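Local coordinates for protein glucokinase (Leishmania braziliensis MHOM/BR/75/M2904, PDB 6EDI) that probably phosphorylates D-glucose at the expense of ATP, as a dimeric glucokinase of the actin-like ATPase superfold captured here in an open conformation, at residues Q252-Y257 with L284-A289; L28-T31 with S35-S38. All blocks are in the same frame, centred on the assembly; numbering follows the deposited sequence.

How the interactions relate
From the N terminus the chain lays down strand 16-20 of the N-terminal six-stranded sheet and then meets interaction 2: residues 28-31, on helix 26-32, are joined to 35-38 across three intervening residues, the first still in the helix, just before strand 41-48. Much later, beyond the first strands of the other six-stranded sheet, interaction 1 joins helix 245-259 to helix 281-292, closing a loop of 26 residues between 252-257 and 284-289, part of it not modelled. The two loops follow one another without nesting or crossing. The centres of the two contacts lie about 52 Å apart on opposite sides of the chain's centre, so each is a local tie.

Interaction 1: Q252-Y257 with L284-A289; sequences QALAGY and LEFNYA
Phe286 carries this contact from the side of helix 281-292, reaching across to Ala253, Leu254 and Tyr257 on helix 245-259. Its first torsion puts CG anti to the backbone N (chi1 175°), extending the ring out from its own helix toward the other; the axes of 252-257 and 284-289 come no closer than 11.5 Å, and the Phe286 ring fills the gap between the two helices. Tyr257 is likewise extended, its CG also anti to the backbone N, and the two side chains run antiparallel, each passing alongside the other. The rings meet obliquely, planes at 39° and centroids 4.7 Å apart. Phe286 CD1 sits over one face of the tyrosine ring, toward its rim, and comes within 3.5 Å of Tyr257 CG, while Phe286 CE1 lies 3.6 Å from Tyr257 CB. Leu254 supplies a methyl over one face of the phenylalanine, CD1 being 4.1 Å from Phe286 CD2. At the ring's far end, Ala253 CB meets the edge in plane, 3.8 Å from Phe286 CZ. The N-to-C directions of 252-257 and 284-289 make an angle of 120°, and the pair lies among the helices of the C-terminal half of this glucokinase, a member of the actin-like ATPase clan. The contact is apolar packing, with Leu254 also touching Pro273 and Ala278, and Tyr257 touching Pro300, in the loops. Next along, Asn287 is gripped by polar partners instead: OD1 hydrogen-bonds to Tyr250 OH, a second link between the same two helices, and ND2 to Ala322 O. Tyr288 faces helices 304-313 and 317-341.

Interaction 2: L28-T31 with S35-S38; sequences LTLT and SWSS
Trp36 and Leu30 bury the most surface here, their side chains meeting roughly perpendicular to one another. The CD2 methyl of Leu30 stands over one face of the indole, toward the rim, in a CH-pi contact 4.0 Å from the centroid of the five-membered ring and 23° off its normal. The methyl's closest ring atoms are at the junction with the side chain and the ring fusion: Leu30 CD2 is 3.7 Å from Trp36 CG and 3.8 Å from Trp36 CD2. With CG of Trp36 beside its backbone N and anti to the carbonyl carbon (chi1 -65°), the indole is turned back toward Leu30 and Thr29. The carbonyl Leu30 O abuts the methylene Trp36 CB at 3.5 Å. Thr29 adds a smaller share through its carbonyl, with Thr29 O lying obliquely to the ring and 3.9 Å from Trp36 CD1; its hydroxyl OG1 is hydrogen-bonded to Gln25 O. Beyond the pair, Trp36 rests on Phe56, Gln58 and Ile70 of strands 51-58 and 67-75, and its carbonyl O is hydrogen-bonded to Arg109 NH2. A short N-terminal helix and the 3-10 segment after it in this way fold together beside strands 51-58 and 67-75 of the mixed N-terminal sheet, at the edge of the actin-like ATPase fold.

Interaction 1: Q252-Y257 with L284-A289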
ATOM      1  N   GLN A 252       1.961 -26.446   7.763  1.00 30.73           N
ATOM      2  CA  GLN A 252       0.891 -27.419   7.945  1.00 31.38           C
ATOM      3  C   GLN A 252       0.492 -27.549   9.415  1.00 30.03           C
ATOM      4  O   GLN A 252      -0.700 -27.530   9.768  1.00 29.69           O
ATOM      5  CB  GLN A 252       1.324 -28.796   7.431  1.00 32.89           C
ATOM      6  CG  GLN A 252       0.222 -29.850   7.561  1.00 33.73           C
ATOM      7  CD  GLN A 252      -1.037 -29.468   6.798  1.00 36.66           C
ATOM      8  OE1 GLN A 252      -1.153 -29.715   5.592  1.00 37.39           O
ATOM      9  NE2 GLN A 252      -1.982 -28.855   7.492  1.00 34.16           N
ATOM     10  N   ALA A 253       1.492 -27.699  10.273  1.00 28.86           N
ATOM     11  CA  ALA A 253       1.213 -27.881  11.698  1.00 35.03           C
ATOM     12  C   ALA A 253       0.593 -26.618  12.275  1.00 31.10           C
ATOM     13  O   ALA A 253      -0.307 -26.687  13.117  1.00 31.06           O
ATOM     14  CB  ALA A 253       2.476 -28.268  12.454  1.00 30.17           C
ATOM     15  N   LEU A 254       1.077 -25.459  11.821  1.00 29.97           N
ATOM     16  CA  LEU A 254       0.544 -24.179  12.299  1.00 29.56           C
ATOM     17  C   LEU A 254      -0.925 -24.034  11.904  1.00 30.57           C
ATOM     18  O   LEU A 254      -1.759 -23.644  12.709  1.00 31.17           O
ATOM     19  CB  LEU A 254       1.373 -22.996  11.765  1.00 30.29           C
ATOM     20  CG  LEU A 254       0.918 -21.616  12.242  1.00 31.36           C
ATOM     21  CD1 LEU A 254       0.971 -21.564  13.773  1.00 27.63           C
ATOM     22  CD2 LEU A 254       1.753 -20.484  11.628  1.00 26.41           C
ATOM     23  N   ALA A 255      -1.224 -24.385  10.660  1.00 30.61           N
ATOM     24  CA  ALA A 255      -2.579 -24.326  10.118  1.00 33.30           C
ATOM     25  C   ALA A 255      -3.556 -25.193  10.918  1.00 32.18           C
ATOM     26  O   ALA A 255      -4.663 -24.756  11.256  1.00 32.36           O
ATOM     27  CB  ALA A 255      -2.566 -24.770   8.664  1.00 29.12           C
ATOM     28  N   GLY A 256      -3.155 -26.430  11.182  1.00 36.00           N
ATOM     29  CA  GLY A 256      -3.984 -27.350  11.946  1.00 36.77           C
ATOM     30  C   GLY A 256      -4.181 -26.871  13.368  1.00 32.85           C
ATOM     31  O   GLY A 256      -5.271 -26.988  13.943  1.00 37.14           O
ATOM     32  N   TYR A 257      -3.112 -26.326  13.938  1.00 32.84           N
ATOM     33  CA  TYR A 257      -3.166 -25.730  15.270  1.00 34.29           C
ATOM     34  C   TYR A 257      -4.140 -24.562  15.312  1.00 35.34           C
ATOM     35  O   TYR A 257      -4.951 -24.467  16.216  1.00 37.42           O
ATOM     36  CB  TYR A 257      -1.771 -25.272  15.678  1.00 31.63           C
ATOM     37  CG  TYR A 257      -1.678 -24.623  17.052  1.00 40.62           C
ATOM     38  CD1 TYR A 257      -1.837 -25.375  18.212  1.00 41.32           C
ATOM     39  CD2 TYR A 257      -1.385 -23.273  17.182  1.00 38.06           C
ATOM     40  CE1 TYR A 257      -1.731 -24.798  19.464  1.00 42.37           C
ATOM     41  CE2 TYR A 257      -1.278 -22.679  18.432  1.00 40.33           C
ATOM     42  CZ  TYR A 257      -1.458 -23.451  19.570  1.00 41.83           C
ATOM     43  OH  TYR A 257      -1.350 -22.875  20.818  1.00 45.32           O
ATOM     44  N   LEU A 284       5.059 -17.877  18.938  1.00 31.80           N
ATOM     45  CA  LEU A 284       6.283 -18.199  19.670  1.00 32.37           C
ATOM     46  C   LEU A 284       6.038 -19.372  20.628  1.00 30.24           C
ATOM     47  O   LEU A 284       6.861 -20.294  20.740  1.00 29.65           O
ATOM     48  CB  LEU A 284       6.812 -16.989  20.438  1.00 29.46           C
ATOM     49  CG  LEU A 284       8.075 -17.346  21.227  1.00 33.54           C
ATOM     50  CD1 LEU A 284       9.173 -17.829  20.272  1.00 32.68           C
ATOM     51  CD2 LEU A 284       8.551 -16.178  22.064  1.00 32.29           C
ATOM     52  N   GLU A 285       4.889 -19.340  21.287  1.00 30.75           N
ATOM     53  CA  GLU A 285       4.488 -20.432  22.174  1.00 35.03           C
ATOM     54  C   GLU A 285       4.297 -21.742  21.409  1.00 36.41           C
ATOM     55  O   GLU A 285       4.663 -22.815  21.902  1.00 32.77           O
ATOM     56  CB  GLU A 285       3.228 -20.049  22.950  1.00 38.32           C
ATOM     57  CG  GLU A 285       3.470 -18.831  23.853  1.00 40.76           C
ATOM     58  CD  GLU A 285       2.252 -18.373  24.621  1.00 45.04           C
ATOM     59  OE1 GLU A 285       1.182 -19.002  24.481  1.00 49.75           O
ATOM     60  OE2 GLU A 285       2.374 -17.372  25.363  1.00 42.52           O
ATOM     61  N   PHE A 286       3.743 -21.653  20.199  1.00 30.35           N
ATOM     62  CA  PHE A 286       3.608 -22.830  19.355  1.00 33.85           C
ATOM     63  C   PHE A 286       4.974 -23.333  18.909  1.00 33.27           C
ATOM     64  O   PHE A 286       5.228 -24.546  18.860  1.00 33.89           O
ATOM     65  CB  PHE A 286       2.750 -22.532  18.125  1.00 35.50           C
ATOM     66  CG  PHE A 286       2.678 -23.675  17.163  1.00 29.86           C
ATOM     67  CD1 PHE A 286       1.777 -24.711  17.372  1.00 35.91           C
ATOM     68  CD2 PHE A 286       3.523 -23.728  16.061  1.00 35.43           C
ATOM     69  CE1 PHE A 286       1.710 -25.787  16.494  1.00 40.19           C
ATOM     70  CE2 PHE A 286       3.464 -24.790  15.172  1.00 35.76           C
ATOM     71  CZ  PHE A 286       2.554 -25.828  15.390  1.00 37.53           C
ATOM     72  N   ASN A 287       5.846 -22.396  18.553  1.00 32.70           N
ATOM     73  CA  ASN A 287       7.184 -22.749  18.114  1.00 30.03           C
ATOM     74  C   ASN A 287       7.949 -23.546  19.157  1.00 34.32           C
ATOM     75  O   ASN A 287       8.675 -24.494  18.834  1.00 35.07           O
ATOM     76  CB  ASN A 287       7.952 -21.502  17.710  1.00 32.79           C
ATOM     77  CG  ASN A 287       7.576 -21.031  16.318  1.00 31.27           C
ATOM     78  OD1 ASN A 287       6.654 -21.581  15.704  1.00 24.27           O
ATOM     79  ND2 ASN A 287       8.278 -20.014  15.817  1.00 30.90           N
ATOM     80  N   TYR A 288       7.758 -23.172  20.413  1.00 31.65           N
ATOM     81  CA  TYR A 288       8.437 -23.850  21.508  1.00 39.18           C
ATOM     82  C   TYR A 288       8.022 -25.314  21.594  1.00 33.69           C
ATOM     83  O   TYR A 288       8.870 -26.204  21.615  1.00 36.14           O
ATOM     84  CB  TYR A 288       8.166 -23.147  22.835  1.00 34.16           C
ATOM     85  CG  TYR A 288       8.987 -23.720  23.969  1.00 41.30           C
ATOM     86  CD1 TYR A 288      10.370 -23.571  23.991  1.00 40.53           C
ATOM     87  CD2 TYR A 288       8.385 -24.414  25.008  1.00 45.45           C
ATOM     88  CE1 TYR A 288      11.132 -24.093  25.027  1.00 45.39           C
ATOM     89  CE2 TYR A 288       9.136 -24.939  26.047  1.00 45.22           C
ATOM     90  CZ  TYR A 288      10.507 -24.777  26.051  1.00 47.24           C
ATOM     91  OH  TYR A 288      11.250 -25.305  27.092  1.00 49.76           O
ATOM     92  N   ALA A 289       6.719 -25.552  21.643  1.00 36.05           N
ATOM     93  CA  ALA A 289       6.197 -26.911  21.610  1.00 38.12           C
ATOM     94  C   ALA A 289       6.740 -27.643  20.391  1.00 41.73           C
ATOM     95  O   ALA A 289       7.329 -28.719  20.515  1.00 43.93           O
ATOM     96  CB  ALA A 289       4.686 -26.901  21.609  1.00 41.98           C
TER

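Interaction 2: L28-T31 with S35-S38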
ATOM      1  N   LEU A  28      -0.258  24.956  34.371  1.00 32.96           N
ATOM      2  CA  LEU A  28       0.973  25.096  35.135  1.00 34.45           C
ATOM      3  C   LEU A  28       2.202  24.606  34.361  1.00 36.53           C
ATOM      4  O   LEU A  28       3.280  25.215  34.405  1.00 36.94           O
ATOM      5  CB  LEU A  28       0.797  24.307  36.431  1.00 39.83           C
ATOM      6  CG  LEU A  28       1.901  23.918  37.406  1.00 41.62           C
ATOM      7  CD1 LEU A  28       1.247  23.582  38.755  1.00 42.52           C
ATOM      8  CD2 LEU A  28       2.724  22.733  36.915  1.00 38.51           C
ATOM      9  N   THR A  29       2.028  23.485  33.671  1.00 36.75           N
ATOM     10  CA  THR A  29       3.085  22.863  32.892  1.00 34.99           C
ATOM     11  C   THR A  29       3.313  23.651  31.607  1.00 33.62           C
ATOM     12  O   THR A  29       4.456  23.891  31.208  1.00 33.24           O
ATOM     13  CB  THR A  29       2.714  21.408  32.588  1.00 34.77           C
ATOM     14  OG1 THR A  29       2.804  20.644  33.796  1.00 37.96           O
ATOM     15  CG2 THR A  29       3.640  20.795  31.536  1.00 38.30           C
ATOM     16  N   LEU A  30       2.221  24.068  30.973  1.00 34.58           N
ATOM     17  CA  LEU A  30       2.310  24.880  29.760  1.00 38.93           C
ATOM     18  C   LEU A  30       2.957  26.243  30.014  1.00 42.45           C
ATOM     19  O   LEU A  30       3.794  26.694  29.230  1.00 43.38           O
ATOM     20  CB  LEU A  30       0.931  25.060  29.131  1.00 37.64           C
ATOM     21  CG  LEU A  30       0.312  23.829  28.486  1.00 34.83           C
ATOM     22  CD1 LEU A  30      -1.093  24.143  28.032  1.00 36.63           C
ATOM     23  CD2 LEU A  30       1.163  23.383  27.306  1.00 36.10           C
ATOM     24  N   THR A  31       2.560  26.898  31.103  1.00 38.25           N
ATOM     25  CA  THR A  31       3.114  28.205  31.460  1.00 42.01           C
ATOM     26  C   THR A  31       4.519  28.085  32.035  1.00 42.39           C
ATOM     27  O   THR A  31       5.309  29.031  31.962  1.00 48.55           O
ATOM     28  CB  THR A  31       2.220  28.978  32.468  1.00 40.71           C
ATOM     29  OG1 THR A  31       2.160  28.275  33.718  1.00 40.41           O
ATOM     30  CG2 THR A  31       0.823  29.162  31.913  1.00 38.13           C
ATOM     31  N   SER A  35       8.970  27.048  25.998  1.00 41.72           N
ATOM     32  CA  SER A  35       8.929  26.372  24.707  1.00 38.74           C
ATOM     33  C   SER A  35       7.498  26.268  24.207  1.00 39.03           C
ATOM     34  O   SER A  35       7.228  26.496  23.033  1.00 33.50           O
ATOM     35  CB  SER A  35       9.556  24.994  24.808  1.00 41.89           C
ATOM     36  OG  SER A  35      10.884  25.096  25.272  1.00 49.83           O
ATOM     37  N   TRP A  36       6.582  25.962  25.120  1.00 32.28           N
ATOM     38  CA  TRP A  36       5.159  25.907  24.809  1.00 35.41           C
ATOM     39  C   TRP A  36       4.568  27.238  24.332  1.00 38.28           C
ATOM     40  O   TRP A  36       3.514  27.250  23.695  1.00 36.66           O
ATOM     41  CB  TRP A  36       4.365  25.386  26.015  1.00 38.72           C
ATOM     42  CG  TRP A  36       4.712  23.972  26.335  1.00 39.16           C
ATOM     43  CD1 TRP A  36       5.382  23.502  27.434  1.00 35.21           C
ATOM     44  CD2 TRP A  36       4.447  22.836  25.506  1.00 33.22           C
ATOM     45  NE1 TRP A  36       5.534  22.137  27.338  1.00 37.31           N
ATOM     46  CE2 TRP A  36       4.967  21.707  26.163  1.00 34.19           C
ATOM     47  CE3 TRP A  36       3.807  22.667  24.275  1.00 31.70           C
ATOM     48  CZ2 TRP A  36       4.867  20.420  25.621  1.00 36.20           C
ATOM     49  CZ3 TRP A  36       3.708  21.403  23.742  1.00 31.23           C
ATOM     50  CH2 TRP A  36       4.226  20.291  24.415  1.00 33.94           C
ATOM     51  N   SER A  37       5.220  28.353  24.664  1.00 37.55           N
ATOM     52  CA  SER A  37       4.699  29.672  24.298  1.00 37.40           C
ATOM     53  C   SER A  37       4.780  29.980  22.801  1.00 36.13           C
ATOM     54  O   SER A  37       4.097  30.886  22.318  1.00 38.68           O
ATOM     55  CB  SER A  37       5.402  30.781  25.089  1.00 35.72           C
ATOM     56  OG  SER A  37       5.324  30.536  26.476  1.00 35.92           O
ATOM     57  N   SER A  38       5.602  29.239  22.063  1.00 37.14           N
ATOM     58  CA  SER A  38       5.743  29.510  20.631  1.00 35.21           C
ATOM     59  C   SER A  38       5.797  28.257  19.753  1.00 37.69           C
ATOM     60  O   SER A  38       6.055  27.150  20.230  1.00 29.34           O
ATOM     61  CB  SER A  38       6.978  30.367  20.376  1.00 36.95           C
ATOM     62  OG  SER A  38       8.153  29.594  20.531  1.00 44.82           O
TER